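Local coordinates for HpcH/HpaI aldolase/citrate lyase family protein (Burkholderia cenocepacia, PDB 4MF4) that is of unknown exact function but belongs to the HpcH/HpaI aldolase/citrate lyase family and folds as a TIM barrel, at residues Tyr28-Leu34 with Ile247-Val253; Val82-Arg88 with Thr103-Ile109; Glu166-Val171 with Asp192-Leu197. The contacts are given in a common frame with arbitrary orientation. Residues are numbered along the deposited sequence.

Contact 1: Tyr28-Leu34 with Ile247-Val253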
loop_
_atom_site.group_PDB
_atom_site.type_symbol
_atom_site.label_atom_id
_atom_site.label_comp_id
_atom_site.label_asym_id
_atom_site.label_seq_id
_atom_site.Cartn_x
_atom_site.Cartn_y
_atom_site.Cartn_z
ATOM N N TYR A 28 -8.388 5.059 -31.114
ATOM C CA TYR A 28 -8.671 3.776 -30.482
ATOM C C TYR A 28 -8.109 3.715 -29.060
ATOM O O TYR A 28 -6.955 4.084 -28.794
ATOM C CB TYR A 28 -8.130 2.632 -31.331
ATOM C CG TYR A 28 -8.744 2.568 -32.708
ATOM C CD1 TYR A 28 -10.034 2.106 -32.877
ATOM C CD2 TYR A 28 -8.028 2.962 -33.836
ATOM C CE1 TYR A 28 -10.627 2.059 -34.136
ATOM C CE2 TYR A 28 -8.594 2.906 -35.119
ATOM C CZ TYR A 28 -9.905 2.460 -35.254
ATOM O OH TYR A 28 -10.529 2.416 -36.487
ATOM N N GLY A 29 -8.939 3.215 -28.146
ATOM C CA GLY A 29 -8.626 3.245 -26.723
ATOM C C GLY A 29 -8.790 1.878 -26.124
ATOM O O GLY A 29 -9.387 0.977 -26.727
ATOM N N LEU A 30 -8.255 1.709 -24.929
ATOM C CA LEU A 30 -8.455 0.485 -24.188
ATOM C C LEU A 30 -8.875 0.926 -22.771
ATOM O O LEU A 30 -8.322 1.897 -22.276
ATOM C CB LEU A 30 -7.109 -0.234 -24.157
ATOM C CG LEU A 30 -7.019 -1.674 -23.701
ATOM C CD1 LEU A 30 -7.830 -2.622 -24.629
ATOM C CD2 LEU A 30 -5.531 -2.064 -23.668
ATOM N N TRP A 31 -9.857 0.240 -22.169
ATOM C CA TRP A 31 -10.302 0.458 -20.807
ATOM C C TRP A 31 -9.362 -0.253 -19.840
ATOM O O TRP A 31 -9.032 -1.442 -20.049
ATOM C CB TRP A 31 -11.699 -0.147 -20.610
ATOM C CG TRP A 31 -12.568 0.651 -19.757
ATOM C CD1 TRP A 31 -12.988 0.348 -18.500
ATOM C CD2 TRP A 31 -13.175 1.900 -20.106
ATOM N NE1 TRP A 31 -13.807 1.358 -18.042
ATOM C CE2 TRP A 31 -13.925 2.316 -19.009
ATOM C CE3 TRP A 31 -13.131 2.712 -21.241
ATOM C CZ2 TRP A 31 -14.655 3.498 -19.013
ATOM C CZ3 TRP A 31 -13.842 3.894 -21.241
ATOM C CH2 TRP A 31 -14.592 4.283 -20.138
ATOM N N LEU A 32 -8.925 0.471 -18.804
ATOM C CA LEU A 32 -8.074 -0.110 -17.794
ATOM C C LEU A 32 -8.857 -0.266 -16.493
ATOM O O LEU A 32 -9.058 0.707 -15.774
ATOM C CB LEU A 32 -6.820 0.733 -17.549
ATOM C CG LEU A 32 -5.958 1.106 -18.748
ATOM C CD1 LEU A 32 -4.785 1.948 -18.272
ATOM C CD2 LEU A 32 -5.479 -0.118 -19.503
ATOM N N SER A 33 -9.273 -1.508 -16.227
ATOM C CA SER A 33 -10.034 -1.932 -15.037
ATOM C C SER A 33 -9.202 -2.659 -13.960
ATOM O O SER A 33 -9.624 -2.731 -12.798
ATOM C CB SER A 33 -11.137 -2.920 -15.449
ATOM O OG SER A 33 -11.972 -2.356 -16.447
ATOM N N LEU A 34 -8.034 -3.200 -14.317
ATOM C CA LEU A 34 -7.305 -4.072 -13.400
ATOM C C LEU A 34 -6.640 -3.322 -12.243
ATOM O O LEU A 34 -6.324 -3.937 -11.204
ATOM C CB LEU A 34 -6.243 -4.912 -14.148
ATOM C CG LEU A 34 -6.684 -6.030 -15.107
ATOM C CD1 LEU A 34 -5.466 -6.455 -15.952
ATOM C CD2 LEU A 34 -7.267 -7.173 -14.289
ATOM N N ILE A 247 -13.209 5.191 -30.114
ATOM C CA ILE A 247 -13.722 3.842 -30.002
ATOM C C ILE A 247 -12.879 3.049 -29.007
ATOM O O ILE A 247 -11.666 2.943 -29.193
ATOM C CB ILE A 247 -13.704 3.137 -31.358
ATOM C CG1 ILE A 247 -14.631 3.866 -32.332
ATOM C CG2 ILE A 247 -14.164 1.696 -31.189
ATOM C CD1 ILE A 247 -14.616 3.328 -33.746
ATOM N N THR A 248 -13.530 2.531 -27.964
ATOM C CA THR A 248 -12.890 1.713 -26.947
ATOM C C THR A 248 -12.967 0.266 -27.414
ATOM O O THR A 248 -14.054 -0.242 -27.602
ATOM C CB THR A 248 -13.623 1.757 -25.579
ATOM O OG1 THR A 248 -14.002 3.081 -25.212
ATOM C CG2 THR A 248 -12.763 1.213 -24.487
ATOM N N VAL A 249 -11.811 -0.390 -27.570
ATOM C CA VAL A 249 -11.721 -1.796 -27.971
ATOM C C VAL A 249 -11.703 -2.671 -26.714
ATOM O O VAL A 249 -10.674 -3.272 -26.348
ATOM C CB VAL A 249 -10.492 -2.074 -28.893
ATOM C CG1 VAL A 249 -10.575 -3.452 -29.513
ATOM C CG2 VAL A 249 -10.359 -1.066 -30.018
ATOM N N SER A 250 -12.849 -2.700 -26.035
ATOM C CA SER A 250 -13.044 -3.438 -24.792
ATOM C C SER A 250 -12.065 -3.023 -23.674
ATOM O O SER A 250 -11.661 -1.876 -23.603
ATOM C CB SER A 250 -13.037 -4.947 -25.077
ATOM O OG SER A 250 -13.521 -5.727 -23.989
ATOM N N ALA A 251 -11.689 -3.959 -22.810
ATOM C CA ALA A 251 -11.004 -3.667 -21.519
ATOM C C ALA A 251 -9.904 -4.689 -21.304
ATOM O O ALA A 251 -9.978 -5.853 -21.821
ATOM C CB ALA A 251 -12.016 -3.745 -20.369
ATOM N N ASP A 252 -8.893 -4.252 -20.560
ATOM C CA ASP A 252 -7.739 -5.087 -20.214
ATOM C C ASP A 252 -8.157 -6.440 -19.638
ATOM O O ASP A 252 -7.695 -7.472 -20.130
ATOM C CB ASP A 252 -6.787 -4.352 -19.232
ATOM C CG ASP A 252 -7.475 -3.840 -17.963
ATOM O OD1 ASP A 252 -8.711 -3.989 -17.760
ATOM O OD2 ASP A 252 -6.744 -3.294 -17.110
ATOM N N VAL A 253 -9.050 -6.444 -18.648
ATOM C CA VAL A 253 -9.377 -7.696 -17.972
ATOM C C VAL A 253 -10.127 -8.646 -18.916
ATOM O O VAL A 253 -9.980 -9.856 -18.817
ATOM C CB VAL A 253 -10.201 -7.471 -16.681
ATOM C CG1 VAL A 253 -11.554 -6.847 -16.953
ATOM C CG2 VAL A 253 -10.389 -8.758 -15.929
#
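Six hydrogen bonds join the first and last strands of a TIM barrel and the turns that follow them, closing its parallel sheet into a cylinder. Four run between backbones: G29 N to I247 O (2.9 Å), V249 N to G29 O (2.9 Å), W31 N to S250 O (3.1 Å) and D252 N to W31 O (2.9 Å). Between G29 and W31 the register slips by one residue, a beta bulge, where S250 takes a positive phi. The other two are made by D252, the first residue of helix 252-268: its OD1 accepts from S33 N (3.0 Å) and its OD2 from L34 N (3.1 Å). A short carboxylate suits this place because its two oxygens can hold two successive amides as the chain leaves strand 27-32. Small residues let the strands come close: G29 has no side chain, and the CB of A251 lies 3.6 Å from the CB of W31. On that face the W31 indole meets T248 and donates through NE1 to D54. Y28 and I247 share the other face, covered by helix 233-242 and V267 of a neighbouring subunit. Beyond the strands L34 packs on the new helix, its CD2 3.8 Å from V253 CB.

Contact 2: Val82-Arg88 with Thr103-Ile109. With EDO (1,2-ethanediol), chain G.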
loop_
_atom_site.group_PDB
_atom_site.type_symbol
_atom_site.label_atom_id
_atom_site.label_comp_id
_atom_site.label_asym_id
_atom_site.label_seq_id
_atom_site.Cartn_x
_atom_site.Cartn_y
_atom_site.Cartn_z
ATOM N N VAL A 82 -6.887 8.925 -20.311
ATOM C CA VAL A 82 -8.196 9.498 -20.030
ATOM C C VAL A 82 -8.583 8.971 -18.643
ATOM O O VAL A 82 -8.322 7.777 -18.327
ATOM C CB VAL A 82 -9.198 8.989 -21.096
ATOM C CG1 VAL A 82 -10.617 9.424 -20.772
ATOM C CG2 VAL A 82 -8.791 9.469 -22.503
ATOM N N VAL A 83 -9.176 9.826 -17.809
ATOM C CA VAL A 83 -9.697 9.375 -16.508
ATOM C C VAL A 83 -11.206 9.466 -16.478
ATOM O O VAL A 83 -11.770 10.541 -16.752
ATOM C CB VAL A 83 -9.060 10.165 -15.313
ATOM C CG1 VAL A 83 -9.752 9.832 -13.996
ATOM C CG2 VAL A 83 -7.585 9.851 -15.189
ATOM N N ARG A 84 -11.900 8.356 -16.196
ATOM C CA ARG A 84 -13.353 8.479 -15.918
ATOM C C ARG A 84 -13.587 8.661 -14.420
ATOM O O ARG A 84 -13.336 7.716 -13.652
ATOM C CB ARG A 84 -14.171 7.292 -16.404
ATOM C CG ARG A 84 -15.639 7.412 -15.940
ATOM C CD ARG A 84 -16.582 6.564 -16.750
ATOM N NE ARG A 84 -16.465 5.158 -16.396
ATOM C CZ ARG A 84 -17.241 4.179 -16.860
ATOM N NH1 ARG A 84 -18.205 4.403 -17.771
ATOM N NH2 ARG A 84 -17.028 2.946 -16.442
ATOM N N VAL A 85 -14.074 9.852 -14.014
ATOM C CA VAL A 85 -14.282 10.134 -12.601
ATOM C C VAL A 85 -15.533 9.405 -12.109
ATOM O O VAL A 85 -16.371 8.988 -12.921
ATOM C CB VAL A 85 -14.337 11.647 -12.265
ATOM C CG1 VAL A 85 -13.029 12.315 -12.649
ATOM C CG2 VAL A 85 -15.537 12.342 -12.903
ATOM N N PRO A 86 -15.634 9.187 -10.784
ATOM C CA PRO A 86 -16.772 8.454 -10.244
ATOM C C PRO A 86 -18.099 9.207 -10.357
ATOM O O PRO A 86 -19.130 8.574 -10.531
ATOM C CB PRO A 86 -16.411 8.259 -8.751
ATOM C CG PRO A 86 -14.956 8.563 -8.654
ATOM C CD PRO A 86 -14.724 9.615 -9.717
ATOM N N ALA A 87 -18.047 10.541 -10.248
ATOM C CA ALA A 87 -19.245 11.393 -10.148
ATOM C C ALA A 87 -18.809 12.846 -10.386
ATOM O O ALA A 87 -17.633 13.158 -10.387
ATOM C CB ALA A 87 -19.878 11.276 -8.768
ATOM N N ARG A 88 -19.779 13.721 -10.574
ATOM C CA ARG A 88 -19.481 15.103 -10.885
ATOM C C ARG A 88 -19.420 15.933 -9.594
ATOM O O ARG A 88 -20.235 16.822 -9.408
ATOM C CB ARG A 88 -20.561 15.615 -11.824
ATOM C CG ARG A 88 -20.113 16.716 -12.724
ATOM C CD ARG A 88 -21.228 17.069 -13.668
ATOM N NE ARG A 88 -22.344 17.640 -12.954
ATOM C CZ ARG A 88 -23.502 17.048 -12.739
ATOM N NH1 ARG A 88 -23.781 15.855 -13.252
ATOM N NH2 ARG A 88 -24.417 17.721 -12.066
ATOM N N THR A 103 -7.573 14.769 -19.784
ATOM C CA THR A 103 -8.812 14.408 -20.452
ATOM C C THR A 103 -9.666 13.636 -19.437
ATOM O O THR A 103 -9.229 12.625 -18.864
ATOM C CB THR A 103 -8.574 13.574 -21.725
ATOM O OG1 THR A 103 -7.697 14.264 -22.636
ATOM C CG2 THR A 103 -9.887 13.259 -22.398
ATOM N N LEU A 104 -10.863 14.137 -19.189
ATOM C CA LEU A 104 -11.755 13.569 -18.193
ATOM C C LEU A 104 -13.042 13.110 -18.837
ATOM O O LEU A 104 -13.583 13.806 -19.741
ATOM C CB LEU A 104 -12.099 14.624 -17.171
ATOM C CG LEU A 104 -11.027 15.080 -16.218
ATOM C CD1 LEU A 104 -11.676 15.918 -15.116
ATOM C CD2 LEU A 104 -10.255 13.904 -15.671
ATOM N N MET A 105 -13.523 11.946 -18.406
ATOM C CA MET A 105 -14.822 11.457 -18.808
ATOM C C MET A 105 -15.781 11.555 -17.612
ATOM O O MET A 105 -15.475 11.074 -16.518
ATOM C CB MET A 105 -14.759 10.006 -19.298
ATOM C CG MET A 105 -16.105 9.536 -19.854
ATOM S SD MET A 105 -16.103 7.848 -20.454
ATOM C CE MET A 105 -14.680 7.832 -21.520
ATOM N N PHE A 106 -16.947 12.167 -17.832
ATOM C CA PHE A 106 -18.000 12.279 -16.803
ATOM C C PHE A 106 -19.162 11.308 -17.102
ATOM O O PHE A 106 -19.754 11.325 -18.212
ATOM C CB PHE A 106 -18.525 13.714 -16.784
ATOM C CG PHE A 106 -17.549 14.694 -16.271
ATOM C CD1 PHE A 106 -16.562 15.208 -17.096
ATOM C CD2 PHE A 106 -17.584 15.072 -14.935
ATOM C CE1 PHE A 106 -15.656 16.142 -16.614
ATOM C CE2 PHE A 106 -16.680 15.980 -14.446
ATOM C CZ PHE A 106 -15.702 16.517 -15.297
ATOM N N PRO A 107 -19.491 10.452 -16.136
ATOM C CA PRO A 107 -20.576 9.509 -16.296
ATOM C C PRO A 107 -21.915 10.210 -16.189
ATOM O O PRO A 107 -21.995 11.321 -15.699
ATOM C CB PRO A 107 -20.407 8.551 -15.115
ATOM C CG PRO A 107 -19.606 9.244 -14.112
ATOM C CD PRO A 107 -18.830 10.349 -14.818
ATOM N N CYS A 108 -22.973 9.539 -16.589
ATOM C CA CYS A 108 -24.300 10.036 -16.220
ATOM C C CYS A 108 -24.551 11.518 -16.545
ATOM O O CYS A 108 -24.986 12.262 -15.662
ATOM C CB CYS A 108 -24.499 9.930 -14.684
ATOM S SG CYS A 108 -24.175 8.359 -13.848
ATOM N N ILE A 109 -24.305 11.966 -17.768
ATOM C CA ILE A 109 -24.598 13.372 -18.098
ATOM C C ILE A 109 -25.951 13.359 -18.824
ATOM O O ILE A 109 -26.056 12.765 -19.897
ATOM C CB ILE A 109 -23.514 13.997 -19.002
ATOM C CG1 ILE A 109 -22.171 14.126 -18.263
ATOM C CG2 ILE A 109 -23.966 15.338 -19.559
ATOM C CD1 ILE A 109 -22.132 15.127 -17.134
HETATM C C1 EDO G . -17.654 1.569 -20.100
HETATM O O1 EDO G . -18.907 1.961 -20.694
HETATM C C2 EDO G . -17.786 0.403 -19.127
HETATM O O2 EDO G . -18.338 0.878 -17.885
#
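This is a parallel strand pairing within one beta-alpha-beta unit: barrel strands 80-84 and 103-106 are linked by helix 90-98. The axes of segments 82-84 and 103-106 approach to 4.6 Å and cross at 26°. The backbones join through V83 N to T103 O (3.0 Å), M105 N to V83 O (2.8 Å) and V85 N to M105 O (3.1 Å). Side chains alternate between two faces. V83 and L104 meet on one (CB to CD2, 3.9 Å), apolar residues suited to helix 90-98 packing on L104. On the other, R84 and M105 extend inward, R84 CD 3.9 Å from M105 SD; the long arginine salt-bridges D54 and hydrogen-bonds Q164 and 1,2-ethanediol, whose O2 accepts from R84 NH2 (2.8 Å). Past the strands, rigid P107 sets its CD 3.4 Å from V85 O, and aliphatic R88 CG lies 3.7 Å from F106 CD2 while R88 NE reaches H117. Parallel strands joined through a helix, with apolar side chains facing the helix layer, are the repeating unit of a TIM barrel.

Contact 3: Glu166-Val171 with Asp192-Leu197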
loop_
_atom_site.group_PDB
_atom_site.type_symbol
_atom_site.label_atom_id
_atom_site.label_comp_id
_atom_site.label_asym_id
_atom_site.label_seq_id
_atom_site.Cartn_x
_atom_site.Cartn_y
_atom_site.Cartn_z
ATOM N N GLU A 166 -26.031 8.392 -21.348
ATOM C CA GLU A 166 -26.351 7.001 -21.061
ATOM C C GLU A 166 -27.697 6.781 -20.416
ATOM O O GLU A 166 -27.919 5.749 -19.787
ATOM C CB GLU A 166 -25.220 6.334 -20.252
ATOM C CG GLU A 166 -24.952 6.925 -18.887
ATOM C CD GLU A 166 -23.621 6.429 -18.314
ATOM O OE1 GLU A 166 -23.118 5.404 -18.848
ATOM O OE2 GLU A 166 -23.081 7.058 -17.354
ATOM N N SER A 167 -28.612 7.705 -20.685
ATOM C CA SER A 167 -29.944 7.679 -20.173
ATOM C C SER A 167 -30.905 8.141 -21.237
ATOM O O SER A 167 -30.516 8.802 -22.205
ATOM C CB SER A 167 -29.993 8.682 -19.047
ATOM O OG SER A 167 -29.447 9.902 -19.547
ATOM N N ALA A 168 -32.182 7.902 -21.018
ATOM C CA ALA A 168 -33.196 8.340 -21.955
ATOM C C ALA A 168 -33.412 9.867 -21.971
ATOM O O ALA A 168 -33.702 10.489 -23.010
ATOM C CB ALA A 168 -34.493 7.655 -21.620
ATOM N N ARG A 169 -33.318 10.482 -20.806
ATOM C CA ARG A 169 -33.416 11.936 -20.740
ATOM C C ARG A 169 -32.207 12.533 -21.476
ATOM O O ARG A 169 -32.315 13.523 -22.183
ATOM C CB ARG A 169 -33.429 12.425 -19.280
ATOM C CG ARG A 169 -33.246 13.937 -19.160
ATOM C CD ARG A 169 -33.475 14.407 -17.749
ATOM N NE ARG A 169 -32.798 13.555 -16.766
ATOM C CZ ARG A 169 -32.987 13.641 -15.451
ATOM N NH1 ARG A 169 -33.853 14.527 -14.962
ATOM N NH2 ARG A 169 -32.320 12.838 -14.615
ATOM N N GLY A 170 -31.058 11.923 -21.279
ATOM C CA GLY A 170 -29.821 12.399 -21.925
ATOM C C GLY A 170 -29.932 12.328 -23.432
ATOM O O GLY A 170 -29.493 13.229 -24.136
ATOM N N VAL A 171 -30.523 11.243 -23.931
ATOM C CA VAL A 171 -30.726 11.119 -25.365
ATOM C C VAL A 171 -31.665 12.222 -25.883
ATOM O O VAL A 171 -31.376 12.828 -26.918
ATOM C CB VAL A 171 -31.202 9.719 -25.798
ATOM C CG1 VAL A 171 -31.406 9.702 -27.304
ATOM C CG2 VAL A 171 -30.160 8.649 -25.430
ATOM N N ASP A 192 -25.067 0.687 -20.243
ATOM C CA ASP A 192 -25.914 1.549 -19.381
ATOM C C ASP A 192 -27.058 2.159 -20.186
ATOM O O ASP A 192 -28.145 2.377 -19.652
ATOM C CB ASP A 192 -25.142 2.703 -18.702
ATOM C CG ASP A 192 -24.861 2.463 -17.204
ATOM O OD1 ASP A 192 -25.760 2.054 -16.425
ATOM O OD2 ASP A 192 -23.725 2.738 -16.793
ATOM N N LEU A 193 -26.838 2.449 -21.468
ATOM C CA LEU A 193 -27.928 3.068 -22.214
ATOM C C LEU A 193 -29.076 2.063 -22.312
ATOM O O LEU A 193 -30.224 2.406 -22.028
ATOM C CB LEU A 193 -27.442 3.593 -23.550
ATOM C CG LEU A 193 -28.431 4.390 -24.386
ATOM C CD1 LEU A 193 -29.073 5.546 -23.632
ATOM C CD2 LEU A 193 -27.721 4.903 -25.640
ATOM N N ALA A 194 -28.753 0.805 -22.631
ATOM C CA ALA A 194 -29.775 -0.226 -22.754
ATOM C C ALA A 194 -30.520 -0.395 -21.416
ATOM O O ALA A 194 -31.759 -0.455 -21.394
ATOM C CB ALA A 194 -29.162 -1.536 -23.221
ATOM N N ALA A 195 -29.788 -0.403 -20.302
ATOM C CA ALA A 195 -30.442 -0.505 -18.997
ATOM C C ALA A 195 -31.406 0.661 -18.731
ATOM O O ALA A 195 -32.539 0.455 -18.293
ATOM C CB ALA A 195 -29.406 -0.615 -17.887
ATOM N N SER A 196 -30.985 1.899 -18.962
ATOM C CA SER A 196 -31.895 3.021 -18.657
ATOM C C SER A 196 -33.108 3.070 -19.574
ATOM O O SER A 196 -34.177 3.579 -19.186
ATOM C CB SER A 196 -31.203 4.378 -18.679
ATOM O OG SER A 196 -32.203 5.386 -18.745
ATOM N N LEU A 197 -32.998 2.509 -20.774
ATOM C CA LEU A 197 -34.140 2.515 -21.651
ATOM C C LEU A 197 -35.042 1.301 -21.402
ATOM O O LEU A 197 -36.007 1.110 -22.136
ATOM C CB LEU A 197 -33.715 2.546 -23.128
ATOM C CG LEU A 197 -32.784 3.689 -23.548
ATOM C CD1 LEU A 197 -32.220 3.480 -24.944
ATOM C CD2 LEU A 197 -33.506 5.028 -23.503
#
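E166 follows strand 160-165, and its side chain leaves the backbone with chi1 near +60° (p) and chi2 extended. That sets OE1 3.4 Å from D192 CB and also 3.4 Å from D192 OD2, two acceptors with no bond between them. Each carboxylate has a hydrogen-bond partner beyond the pair: E166 OE2 takes the backbone NH of C108, and D192 OD1 takes that of V136 of a neighbouring subunit. D192, modelled in two conformers of which one is given, has chi1 of -104°, between the usual wells. S167 is the N-cap of helix 168-172. Its p rotamer turns OG back to accept from G170 N (3.1 Å), the task for which a short hydroxyl side chain is well suited at a helix start. G170 suits its site, since a CB there would clash with this OG. In the TIM barrel these are two consecutive beta-to-alpha connections, following strands 160-165 and 185-188, so one helix start meets the helix 190-196 of the next unit. S196, in the t rotamer of the conformer given, places OG where it accepts a weak hydrogen bond from A168 N (3.4 Å). The small A168 allows close approach, its CB lying 3.4 Å from CD2 of L197, whose m,t rotamer brings CD2 up to A168. L193 combines t and p angles that bring its end nearer segment 166-171, its CD1 lying 3.7 Å from both S167 N and V171 CG2; V171 is in the t rotamer. Both residues also touch helix 206-222, V171 on R214 and L193 on M212.

All three contacts belong to one TIM barrel. Contact 1 joins its first and last strands, so the chain between its segments contains the other two; contact 2 closes before contact 3 opens. Contacts 1 and 2 share the sheet, with centres 15 Å apart, and touch inside the barrel, where W31 CZ2 lies 3.4 Å from R84 CZ. Contact 3 sits farther out, its centre 16 Å from that of contact 2 and 21 Å from that of contact 1, yet it meets contact 2 through the hydrogen bond from C108 N to E166 OE2 (2.6 Å). Each contact also reaches the same neighbouring subunit, so barrel closure, strand pairing and helix-start packing all border the assembly interface.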